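Probable TonB-dependent siderophore receptor PirA (Acinetobacter baumannii, PDB 5FR8) probably takes part in the first step of iron uptake across the outer membrane by binding ferric siderophores, and may bind ferric enterobactin with micromolar affinity. Local coordinates at residues S269-A273 against G330-K335; D633-V637 against N684-K688; D704-L708 against N719-R723. One frame throughout, in Å; residues are numbered along the deposited sequence.

Interaction 1 of 3, residues S269-A273 against G330-K335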
ATOM      1  N   SER A 269       2.548  -8.176 -18.344  1.00 58.68           N
ATOM      2  CA  SER A 269       3.658  -7.439 -18.920  1.00 58.81           C
ATOM      3  C   SER A 269       3.220  -6.001 -19.119  1.00 58.34           C
ATOM      4  O   SER A 269       2.061  -5.731 -19.403  1.00 59.03           O
ATOM      5  CB  SER A 269       4.059  -8.039 -20.271  1.00 64.61           C
ATOM      6  OG  SER A 269       3.011  -7.944 -21.240  1.00 66.29           O
ATOM      7  N   GLN A 270       4.150  -5.072 -18.981  1.00 60.44           N
ATOM      8  CA  GLN A 270       3.807  -3.648 -18.879  1.00 59.39           C
ATOM      9  C   GLN A 270       3.046  -3.178 -20.088  1.00 59.67           C
ATOM     10  O   GLN A 270       2.129  -2.374 -19.943  1.00 61.14           O
ATOM     11  CB  GLN A 270       5.066  -2.789 -18.683  1.00 62.37           C
ATOM     12  CG  GLN A 270       4.852  -1.346 -18.236  1.00 61.96           C
ATOM     13  CD  GLN A 270       6.166  -0.617 -17.980  1.00 62.85           C
ATOM     14  OE1 GLN A 270       6.427   0.439 -18.554  1.00 62.21           O
ATOM     15  NE2 GLN A 270       7.021  -1.204 -17.150  1.00 63.99           N
ATOM     16  N   LEU A 271       3.386  -3.672 -21.280  1.00 60.66           N
ATOM     17  CA  LEU A 271       2.668  -3.223 -22.485  1.00 58.80           C
ATOM     18  C   LEU A 271       1.605  -4.221 -22.948  1.00 62.08           C
ATOM     19  O   LEU A 271       1.066  -4.094 -24.039  1.00 64.92           O
ATOM     20  CB  LEU A 271       3.654  -2.910 -23.597  1.00 59.40           C
ATOM     21  CG  LEU A 271       4.808  -1.977 -23.231  1.00 59.58           C
ATOM     22  CD1 LEU A 271       5.886  -1.959 -24.305  1.00 60.70           C
ATOM     23  CD2 LEU A 271       4.296  -0.574 -22.972  1.00 59.14           C
ATOM     24  N   ASN A 272       1.312  -5.225 -22.123  1.00 64.35           N
ATOM     25  CA  ASN A 272       0.241  -6.189 -22.419  1.00 66.63           C
ATOM     26  C   ASN A 272       0.432  -6.992 -23.701  1.00 70.56           C
ATOM     27  O   ASN A 272      -0.530  -7.205 -24.444  1.00 75.30           O
ATOM     28  CB  ASN A 272      -1.124  -5.494 -22.477  1.00 64.60           C
ATOM     29  CG  ASN A 272      -1.594  -5.034 -21.117  1.00 63.22           C
ATOM     30  OD1 ASN A 272      -1.392  -5.706 -20.103  1.00 62.76           O
ATOM     31  ND2 ASN A 272      -2.210  -3.879 -21.086  1.00 62.22           N
ATOM     32  N   ALA A 273       1.655  -7.448 -23.950  1.00 68.46           N
ATOM     33  CA  ALA A 273       1.929  -8.271 -25.115  1.00 71.43           C
ATOM     34  C   ALA A 273       0.996  -9.476 -25.128  1.00 74.33           C
ATOM     35  O   ALA A 273       0.404  -9.826 -24.103  1.00 73.59           O
ATOM     36  CB  ALA A 273       3.383  -8.737 -25.113  1.00 70.55           C
ATOM     37  N   GLY A 330      11.641   0.685 -24.843  1.00 72.40           N
ATOM     38  CA  GLY A 330      11.016   0.362 -26.123  1.00 74.52           C
ATOM     39  C   GLY A 330       9.836  -0.592 -26.024  1.00 76.05           C
ATOM     40  O   GLY A 330       9.187  -0.701 -24.992  1.00 80.24           O
ATOM     41  N   SER A 331       9.561  -1.301 -27.110  1.00 81.15           N
ATOM     42  CA  SER A 331       8.411  -2.209 -27.176  1.00 81.64           C
ATOM     43  C   SER A 331       8.583  -3.455 -26.291  1.00 80.85           C
ATOM     44  O   SER A 331       7.612  -4.165 -25.995  1.00 78.59           O
ATOM     45  CB  SER A 331       8.174  -2.637 -28.625  1.00 80.72           C
ATOM     46  OG  SER A 331       9.316  -3.312 -29.108  1.00 81.15           O
ATOM     47  N   VAL A 332       9.816  -3.716 -25.867  1.00 81.02           N
ATOM     48  CA  VAL A 332      10.088  -4.823 -24.960  1.00 81.02           C
ATOM     49  C   VAL A 332      10.079  -4.355 -23.499  1.00 73.72           C
ATOM     50  O   VAL A 332      10.226  -5.153 -22.579  1.00 70.96           O
ATOM     51  CB  VAL A 332      11.430  -5.519 -25.321  1.00 89.32           C
ATOM     52  CG1 VAL A 332      12.625  -4.737 -24.776  1.00 88.15           C
ATOM     53  CG2 VAL A 332      11.447  -6.980 -24.848  1.00 92.03           C
ATOM     54  N   GLU A 333       9.874  -3.064 -23.277  1.00 73.50           N
ATOM     55  CA  GLU A 333       9.891  -2.540 -21.902  1.00 70.28           C
ATOM     56  C   GLU A 333       8.917  -3.297 -21.030  1.00 64.95           C
ATOM     57  O   GLU A 333       7.746  -3.472 -21.379  1.00 68.74           O
ATOM     58  CB  GLU A 333       9.541  -1.047 -21.867  1.00 68.67           C
ATOM     59  CG  GLU A 333       9.526  -0.432 -20.464  1.00 66.10           C
ATOM     60  CD  GLU A 333       9.000   1.002 -20.477  1.00 64.05           C
ATOM     61  OE1 GLU A 333       8.396   1.412 -21.475  1.00 68.95           O
ATOM     62  OE2 GLU A 333       9.195   1.743 -19.518  1.00 59.57           O
ATOM     63  N   GLY A 334       9.400  -3.751 -19.894  1.00 62.73           N
ATOM     64  CA  GLY A 334       8.507  -4.300 -18.869  1.00 62.61           C
ATOM     65  C   GLY A 334       8.095  -5.721 -19.163  1.00 61.05           C
ATOM     66  O   GLY A 334       7.093  -6.187 -18.653  1.00 56.19           O
ATOM     67  N   LYS A 335       8.880  -6.407 -19.995  1.00 63.21           N
ATOM     68  CA  LYS A 335       8.539  -7.761 -20.448  1.00 63.19           C
ATOM     69  C   LYS A 335       9.737  -8.678 -20.154  1.00 67.83           C
ATOM     70  O   LYS A 335      10.883  -8.228 -20.145  1.00 74.16           O
ATOM     71  CB  LYS A 335       8.221  -7.714 -21.934  1.00 62.03           C
ATOM     72  CG  LYS A 335       7.650  -8.984 -22.531  1.00 62.20           C
ATOM     73  CD  LYS A 335       7.605  -8.875 -24.036  1.00 62.92           C
ATOM     74  CE  LYS A 335       8.283 -10.046 -24.688  1.00 66.80           C
ATOM     75  NZ  LYS A 335       8.272  -9.921 -26.175  1.00 70.78           N
TER

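Interaction 2 of 3, residues D633-V637 against N684-K688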
ATOM      1  N   ASP A 633     -27.997 -18.129  18.647  1.00104.19           N
ATOM      2  CA  ASP A 633     -26.645 -17.966  19.173  1.00100.37           C
ATOM      3  C   ASP A 633     -25.623 -18.638  18.266  1.00100.84           C
ATOM      4  O   ASP A 633     -24.467 -18.203  18.185  1.00 97.04           O
ATOM      5  CB  ASP A 633     -26.546 -18.527  20.585  1.00101.21           C
ATOM      6  CG  ASP A 633     -27.297 -17.686  21.595  1.00102.37           C
ATOM      7  OD1 ASP A 633     -28.537 -17.565  21.469  1.00102.12           O
ATOM      8  OD2 ASP A 633     -26.650 -17.143  22.519  1.00102.04           O
ATOM      9  N   GLN A 634     -26.050 -19.696  17.579  1.00102.79           N
ATOM     10  CA  GLN A 634     -25.176 -20.414  16.657  1.00101.35           C
ATOM     11  C   GLN A 634     -25.256 -19.832  15.265  1.00 98.30           C
ATOM     12  O   GLN A 634     -24.236 -19.526  14.652  1.00 99.62           O
ATOM     13  CB  GLN A 634     -25.571 -21.879  16.603  1.00104.96           C
ATOM     14  CG  GLN A 634     -25.550 -22.548  17.970  1.00107.35           C
ATOM     15  CD  GLN A 634     -26.588 -23.636  18.091  1.00109.79           C
ATOM     16  OE1 GLN A 634     -26.582 -24.598  17.329  1.00110.98           O
ATOM     17  NE2 GLN A 634     -27.491 -23.484  19.043  1.00111.78           N
ATOM     18  N   LEU A 635     -26.482 -19.668  14.787  1.00101.53           N
ATOM     19  CA  LEU A 635     -26.741 -19.282  13.400  1.00 99.70           C
ATOM     20  C   LEU A 635     -26.674 -17.785  13.165  1.00 96.04           C
ATOM     21  O   LEU A 635     -27.155 -16.992  13.963  1.00 97.92           O
ATOM     22  CB  LEU A 635     -28.119 -19.770  12.972  1.00101.83           C
ATOM     23  CG  LEU A 635     -28.379 -19.609  11.480  1.00102.66           C
ATOM     24  CD1 LEU A 635     -27.468 -20.535  10.676  1.00102.80           C
ATOM     25  CD2 LEU A 635     -29.847 -19.871  11.177  1.00104.95           C
ATOM     26  N   ASP A 636     -26.092 -17.416  12.037  1.00 94.02           N
ATOM     27  CA  ASP A 636     -25.747 -16.040  11.748  1.00 92.98           C
ATOM     28  C   ASP A 636     -25.885 -15.879  10.227  1.00 90.50           C
ATOM     29  O   ASP A 636     -25.626 -16.820   9.464  1.00 91.82           O
ATOM     30  CB  ASP A 636     -24.309 -15.790  12.280  1.00 96.61           C
ATOM     31  CG  ASP A 636     -23.644 -14.557  11.701  1.00 98.81           C
ATOM     32  OD1 ASP A 636     -23.109 -14.655  10.574  1.00 96.85           O
ATOM     33  OD2 ASP A 636     -23.624 -13.507  12.385  1.00101.11           O
ATOM     34  N   VAL A 637     -26.323 -14.709   9.780  1.00 85.11           N
ATOM     35  CA  VAL A 637     -26.341 -14.426   8.351  1.00 83.48           C
ATOM     36  C   VAL A 637     -25.738 -13.059   8.152  1.00 82.28           C
ATOM     37  O   VAL A 637     -25.888 -12.189   9.004  1.00 88.07           O
ATOM     38  CB  VAL A 637     -27.767 -14.464   7.778  1.00 86.47           C
ATOM     39  CG1 VAL A 637     -28.686 -13.587   8.608  1.00 90.61           C
ATOM     40  CG2 VAL A 637     -27.806 -14.056   6.306  1.00 83.20           C
ATOM     41  N   ASN A 684     -23.440 -14.601   3.433  1.00 78.52           N
ATOM     42  CA  ASN A 684     -22.921 -15.731   4.185  1.00 77.72           C
ATOM     43  C   ASN A 684     -24.050 -16.303   4.966  1.00 79.72           C
ATOM     44  O   ASN A 684     -24.959 -15.574   5.362  1.00 80.29           O
ATOM     45  CB  ASN A 684     -21.925 -15.286   5.252  1.00 76.17           C
ATOM     46  CG  ASN A 684     -20.710 -14.624   4.679  1.00 73.36           C
ATOM     47  OD1 ASN A 684     -20.133 -15.098   3.721  1.00 74.56           O
ATOM     48  ND2 ASN A 684     -20.304 -13.534   5.280  1.00 74.23           N
ATOM     49  N   VAL A 685     -23.988 -17.596   5.227  1.00 80.70           N
ATOM     50  CA  VAL A 685     -24.647 -18.125   6.410  1.00 81.18           C
ATOM     51  C   VAL A 685     -23.526 -18.711   7.269  1.00 80.88           C
ATOM     52  O   VAL A 685     -22.641 -19.412   6.773  1.00 79.79           O
ATOM     53  CB  VAL A 685     -25.791 -19.116   6.083  1.00 81.82           C
ATOM     54  CG1 VAL A 685     -25.317 -20.224   5.162  1.00 81.93           C
ATOM     55  CG2 VAL A 685     -26.358 -19.681   7.375  1.00 84.20           C
ATOM     56  N   GLY A 686     -23.539 -18.365   8.551  1.00 82.44           N
ATOM     57  CA  GLY A 686     -22.405 -18.616   9.418  1.00 80.55           C
ATOM     58  C   GLY A 686     -22.845 -19.405  10.612  1.00 85.15           C
ATOM     59  O   GLY A 686     -23.341 -18.843  11.574  1.00 88.25           O
ATOM     60  N   TYR A 687     -22.638 -20.715  10.550  1.00 90.14           N
ATOM     61  CA  TYR A 687     -23.029 -21.617  11.625  1.00 95.61           C
ATOM     62  C   TYR A 687     -21.884 -22.011  12.541  1.00 93.41           C
ATOM     63  O   TYR A 687     -20.870 -22.550  12.110  1.00 90.56           O
ATOM     64  CB  TYR A 687     -23.617 -22.891  11.037  1.00102.89           C
ATOM     65  CG  TYR A 687     -24.361 -23.748  12.043  1.00111.32           C
ATOM     66  CD1 TYR A 687     -25.480 -23.252  12.724  1.00111.70           C
ATOM     67  CD2 TYR A 687     -23.965 -25.056  12.298  1.00112.40           C
ATOM     68  CE1 TYR A 687     -26.170 -24.029  13.628  1.00111.96           C
ATOM     69  CE2 TYR A 687     -24.658 -25.840  13.203  1.00116.39           C
ATOM     70  CZ  TYR A 687     -25.759 -25.317  13.859  1.00115.51           C
ATOM     71  OH  TYR A 687     -26.447 -26.084  14.759  1.00117.76           O
ATOM     72  N   LYS A 688     -22.068 -21.749  13.822  1.00 96.11           N
ATOM     73  CA  LYS A 688     -21.168 -22.260  14.839  1.00 98.86           C
ATOM     74  C   LYS A 688     -21.632 -23.640  15.280  1.00101.25           C
ATOM     75  O   LYS A 688     -22.456 -23.742  16.185  1.00103.56           O
ATOM     76  CB  LYS A 688     -21.164 -21.319  16.038  1.00101.34           C
ATOM     77  CG  LYS A 688     -20.927 -19.862  15.667  1.00106.08           C
ATOM     78  CD  LYS A 688     -20.802 -18.975  16.897  1.00110.39           C
ATOM     79  CE  LYS A 688     -19.951 -19.645  17.973  1.00111.04           C
ATOM     80  NZ  LYS A 688     -19.417 -18.687  18.978  1.00110.64           N
TER

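Interaction 3 of 3, residues D704-L708 against N719-R723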
ATOM      1  N   ASP A 704     -23.028 -12.131 -10.387  1.00 77.11           N
ATOM      2  CA  ASP A 704     -21.968 -12.312 -11.414  1.00 75.03           C
ATOM      3  C   ASP A 704     -21.644 -11.050 -12.256  1.00 79.47           C
ATOM      4  O   ASP A 704     -21.478 -11.142 -13.485  1.00 76.06           O
ATOM      5  CB  ASP A 704     -22.278 -13.491 -12.337  1.00 74.37           C
ATOM      6  CG  ASP A 704     -21.054 -13.953 -13.154  1.00 72.43           C
ATOM      7  OD1 ASP A 704     -19.932 -13.908 -12.624  1.00 65.07           O
ATOM      8  OD2 ASP A 704     -21.212 -14.371 -14.337  1.00 74.18           O
ATOM      9  N   LYS A 705     -21.525  -9.888 -11.596  1.00 81.44           N
ATOM     10  CA  LYS A 705     -21.057  -8.678 -12.263  1.00 77.56           C
ATOM     11  C   LYS A 705     -19.574  -8.888 -12.489  1.00 73.29           C
ATOM     12  O   LYS A 705     -18.776  -8.731 -11.585  1.00 71.55           O
ATOM     13  CB  LYS A 705     -21.268  -7.441 -11.394  1.00 81.92           C
ATOM     14  CG  LYS A 705     -21.683  -6.184 -12.157  1.00 88.57           C
ATOM     15  CD  LYS A 705     -20.850  -5.879 -13.403  1.00 86.96           C
ATOM     16  CE  LYS A 705     -21.532  -4.780 -14.223  1.00 89.54           C
ATOM     17  NZ  LYS A 705     -21.039  -4.663 -15.626  1.00 90.31           N
ATOM     18  N   GLN A 706     -19.208  -9.261 -13.702  1.00 72.41           N
ATOM     19  CA  GLN A 706     -17.832  -9.602 -13.994  1.00 66.93           C
ATOM     20  C   GLN A 706     -17.224  -8.745 -15.081  1.00 67.08           C
ATOM     21  O   GLN A 706     -17.634  -8.805 -16.234  1.00 64.78           O
ATOM     22  CB  GLN A 706     -17.719 -11.048 -14.445  1.00 67.00           C
ATOM     23  CG  GLN A 706     -16.280 -11.412 -14.742  1.00 65.16           C
ATOM     24  CD  GLN A 706     -16.140 -12.680 -15.511  1.00 67.10           C
ATOM     25  OE1 GLN A 706     -16.879 -12.906 -16.488  1.00 78.22           O
ATOM     26  NE2 GLN A 706     -15.173 -13.516 -15.117  1.00 64.10           N
ATOM     27  N   ILE A 707     -16.197  -7.985 -14.727  1.00 69.53           N
ATOM     28  CA  ILE A 707     -15.508  -7.178 -15.722  1.00 68.30           C
ATOM     29  C   ILE A 707     -14.125  -7.748 -16.044  1.00 67.34           C
ATOM     30  O   ILE A 707     -13.367  -8.093 -15.129  1.00 75.02           O
ATOM     31  CB  ILE A 707     -15.352  -5.729 -15.262  1.00 59.94           C
ATOM     32  CG1 ILE A 707     -16.679  -5.161 -14.780  1.00 58.93           C
ATOM     33  CG2 ILE A 707     -14.827  -4.885 -16.404  1.00 59.06           C
ATOM     34  CD1 ILE A 707     -16.507  -4.017 -13.784  1.00 55.92           C
ATOM     35  N   LEU A 708     -13.810  -7.800 -17.343  1.00 64.06           N
ATOM     36  CA  LEU A 708     -12.512  -8.254 -17.855  1.00 64.45           C
ATOM     37  C   LEU A 708     -11.596  -7.097 -18.215  1.00 62.43           C
ATOM     38  O   LEU A 708     -12.046  -6.035 -18.616  1.00 62.49           O
ATOM     39  CB  LEU A 708     -12.705  -9.082 -19.107  1.00 69.08           C
ATOM     40  CG  LEU A 708     -13.718 -10.217 -18.996  1.00 71.37           C
ATOM     41  CD1 LEU A 708     -13.808 -10.958 -20.309  1.00 72.42           C
ATOM     42  CD2 LEU A 708     -13.336 -11.157 -17.861  1.00 73.32           C
ATOM     43  N   ASN A 719      -9.310  -6.727 -13.477  1.00 53.92           N
ATOM     44  CA  ASN A 719     -10.321  -7.776 -13.482  1.00 58.86           C
ATOM     45  C   ASN A 719     -11.212  -7.674 -12.250  1.00 60.70           C
ATOM     46  O   ASN A 719     -10.725  -7.651 -11.121  1.00 62.67           O
ATOM     47  CB  ASN A 719      -9.667  -9.156 -13.551  1.00 59.68           C
ATOM     48  CG  ASN A 719      -9.341  -9.573 -14.975  1.00 62.90           C
ATOM     49  OD1 ASN A 719      -8.301  -9.193 -15.519  1.00 57.02           O
ATOM     50  ND2 ASN A 719     -10.239 -10.359 -15.593  1.00 66.51           N
ATOM     51  N   GLU A 720     -12.516  -7.578 -12.464  1.00 63.66           N
ATOM     52  CA  GLU A 720     -13.443  -7.688 -11.358  1.00 65.89           C
ATOM     53  C   GLU A 720     -13.910  -9.120 -11.381  1.00 66.82           C
ATOM     54  O   GLU A 720     -14.562  -9.543 -12.335  1.00 62.25           O
ATOM     55  CB  GLU A 720     -14.623  -6.751 -11.544  1.00 74.31           C
ATOM     56  CG  GLU A 720     -15.653  -6.810 -10.419  1.00 78.05           C
ATOM     57  CD  GLU A 720     -15.145  -6.175  -9.132  1.00 75.13           C
ATOM     58  OE1 GLU A 720     -14.536  -5.082  -9.205  1.00 66.48           O
ATOM     59  OE2 GLU A 720     -15.365  -6.774  -8.055  1.00 74.79           O
ATOM     60  N   PRO A 721     -13.536  -9.897 -10.354  1.00 66.97           N
ATOM     61  CA  PRO A 721     -13.819 -11.332 -10.474  1.00 66.59           C
ATOM     62  C   PRO A 721     -15.294 -11.603 -10.434  1.00 64.12           C
ATOM     63  O   PRO A 721     -16.021 -10.928  -9.715  1.00 64.88           O
ATOM     64  CB  PRO A 721     -13.124 -11.959  -9.264  1.00 63.60           C
ATOM     65  CG  PRO A 721     -12.874 -10.821  -8.313  1.00 63.89           C
ATOM     66  CD  PRO A 721     -12.788  -9.562  -9.131  1.00 63.09           C
ATOM     67  N   GLY A 722     -15.710 -12.600 -11.193  1.00 62.16           N
ATOM     68  CA  GLY A 722     -17.087 -13.010 -11.221  1.00 63.57           C
ATOM     69  C   GLY A 722     -17.562 -13.705  -9.975  1.00 64.16           C
ATOM     70  O   GLY A 722     -16.967 -13.578  -8.932  1.00 66.42           O
ATOM     71  N   ARG A 723     -18.637 -14.468 -10.105  1.00 69.23           N
ATOM     72  CA  ARG A 723     -19.272 -15.131  -8.971  1.00 71.16           C
ATOM     73  C   ARG A 723     -18.360 -16.239  -8.424  1.00 72.09           C
ATOM     74  O   ARG A 723     -17.749 -16.995  -9.185  1.00 70.92           O
ATOM     75  CB  ARG A 723     -20.658 -15.689  -9.366  1.00 71.25           C
ATOM     76  CG  ARG A 723     -21.550 -16.013  -8.175  1.00 72.89           C
ATOM     77  CD  ARG A 723     -22.748 -16.873  -8.552  1.00 76.21           C
ATOM     78  NE  ARG A 723     -23.868 -16.104  -9.101  1.00 80.40           N
ATOM     79  CZ  ARG A 723     -24.262 -16.118 -10.374  1.00 81.97           C
ATOM     80  NH1 ARG A 723     -23.644 -16.861 -11.288  1.00 82.01           N
ATOM     81  NH2 ARG A 723     -25.294 -15.379 -10.735  1.00 85.37           N
TER

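Interaction 1 of 3, residues S269-A273 against G330-K335
Gln270 meets Gly334 through the one backbone hydrogen bond that spans the two loops. Gln270 N gives its proton to Gly334 O at 3.2 Å, almost straight at 171°, yet the donor stands above the carbonyl plane rather than on a lone pair. Each partner belongs to a turn: Ser269 to Asn272 form a type I beta turn, Val332 to Lys335 a type II turn. Leu271 packs its branch against backbone carbonyls of the second loop. With CG anti to its own carbonyl carbon (chi1 -51°), its CD1 lies 3.3 Å from Ser331 O and 3.6 Å from Gly330 O, while Leu271 CG rests 3.8 Å from Glu333 O. Aliphatic contacts add to this: Gln270 CB lies 3.8 Å from Gly334 CA, and Ala273 CB is 4.4 Å from Lys335 CD. Among polar side chains, the extended chains of Gln270 and Glu333 slant across each other. Gln270 also touches Gln78 and Glu117 of the plug, so the buried side of the loop pair faces the plug. The two long extracellular loops are thus joined here by turn-on-turn packing, a single N-H...O bond and the salt bridge from Lys335 NZ to Asp278 in the first loop.

Interaction 2 of 3, residues D633-V637 against N684-K688
Asp636 and Gly686 are joined by a straight backbone hydrogen bond, Gly686 N to Asp636 O at 2.8 Å. Beyond it Lys688 N reaches Gln634 O at 3.2 Å, so the pairing carries on into the turn residues. Strands 635-637 and 684-687 run antiparallel at 162°, as neighbouring staves of the barrel. Weaker CA-H...O contacts flank the first bond, with Val637 CA 3.5 Å from Asn684 O. Apolar packing lies on the face of Leu635, Val637, Val685 and Tyr687. Leu635 turns CG anti to its backbone N (chi1 -171°), which carries CD1 across to Val685 CG2 at 3.6 Å and to Tyr687 CD1 at 3.9 Å. The tyrosine ring lies alongside Gln634, pointing the same way; Gln634 CB packs on Tyr687 CE1 at 3.7 Å, and Gln634 OE1 stands 3.0 Å from Tyr687 OH, with amide and ring planes 49° apart. On the other face, Asp636 runs beside Gly686, and its OD1 forms a salt bridge with Arg696. The contact thus separates chemistries: an apolar band, probably turned to lipid near the periplasmic rim, backs onto a buried carboxylate whose charged form Arg696 probably favours, while Asp630 beside Asp636 OD2 would oppose it.

Interaction 3 of 3, residues D704-L708 against N719-R723
Asp704 lays its CB on one face of the Arg723 guanidinium, 3.6 Å above the plane and offset toward the rim. The carboxylate and guanidinium planes are 31° apart, but their charged atoms do not meet: Asp704 OD2 stays 4.6 Å from Arg723 NH1. The guanidinium spends its N-H groups elsewhere, NE on Leu702 O and NH1 in a salt bridge with Glu178. Asp704 instead holds the arginine's backbone. Its CG lies anti to its N (chi1 -164°), bringing OD1 to Arg723 N at 2.9 Å; the proton arrives on the anti side, somewhat out of the carboxylate plane. Asn719 to Arg723 belong to the predicted TonB C-terminal box. Between the chains, Glu720 N gives a 2.8 Å bond to Ile707 O, answered by a weak one of 3.3 Å from Ile707 N to Glu720 O. Alongside, Ile707 CB packs on Glu720 CB at 3.9 Å, the two side chains crossing at a slant, and the bent glutamate carries OE1 to Tyr678. Gln706 lays CG over Glu720 O at 3.5 Å, its NE2 going to Glu182. At the far end Asn719 ND2 stands 3.9 Å from Leu708 CD2 and bonds to Asn220. Asp704 thus takes the N-H of Arg723, and Glu182, beyond the loop, takes that of Gly722, while Glu178 pairs with the guanidinium: carboxylates inside and outside this extracellular loop supplement the few bonds between its limbs.

Along the chain the three contacts follow one another in series, all within the beta-barrel domain. Interaction 1 joins the loop after strand 250-264 to the one after strand 308-323. Interaction 2 pairs strands 635-648 and 674-687 beside the short turns that lead to strands 621-630 and 693-700, and interaction 3 closes the long loop between strands 693-700 and 724-731. The centres of interactions 1 and 3 lie about 25 Å apart, their nearest atoms about 9 Å; interaction 2 is about 27 Å by centres from interaction 3 and about 48 Å from interaction 1. In the up-and-down barrel, interactions 1 and 3 lie among the extracellular loops, whereas interaction 2 lies in the barrel wall near its periplasmic end.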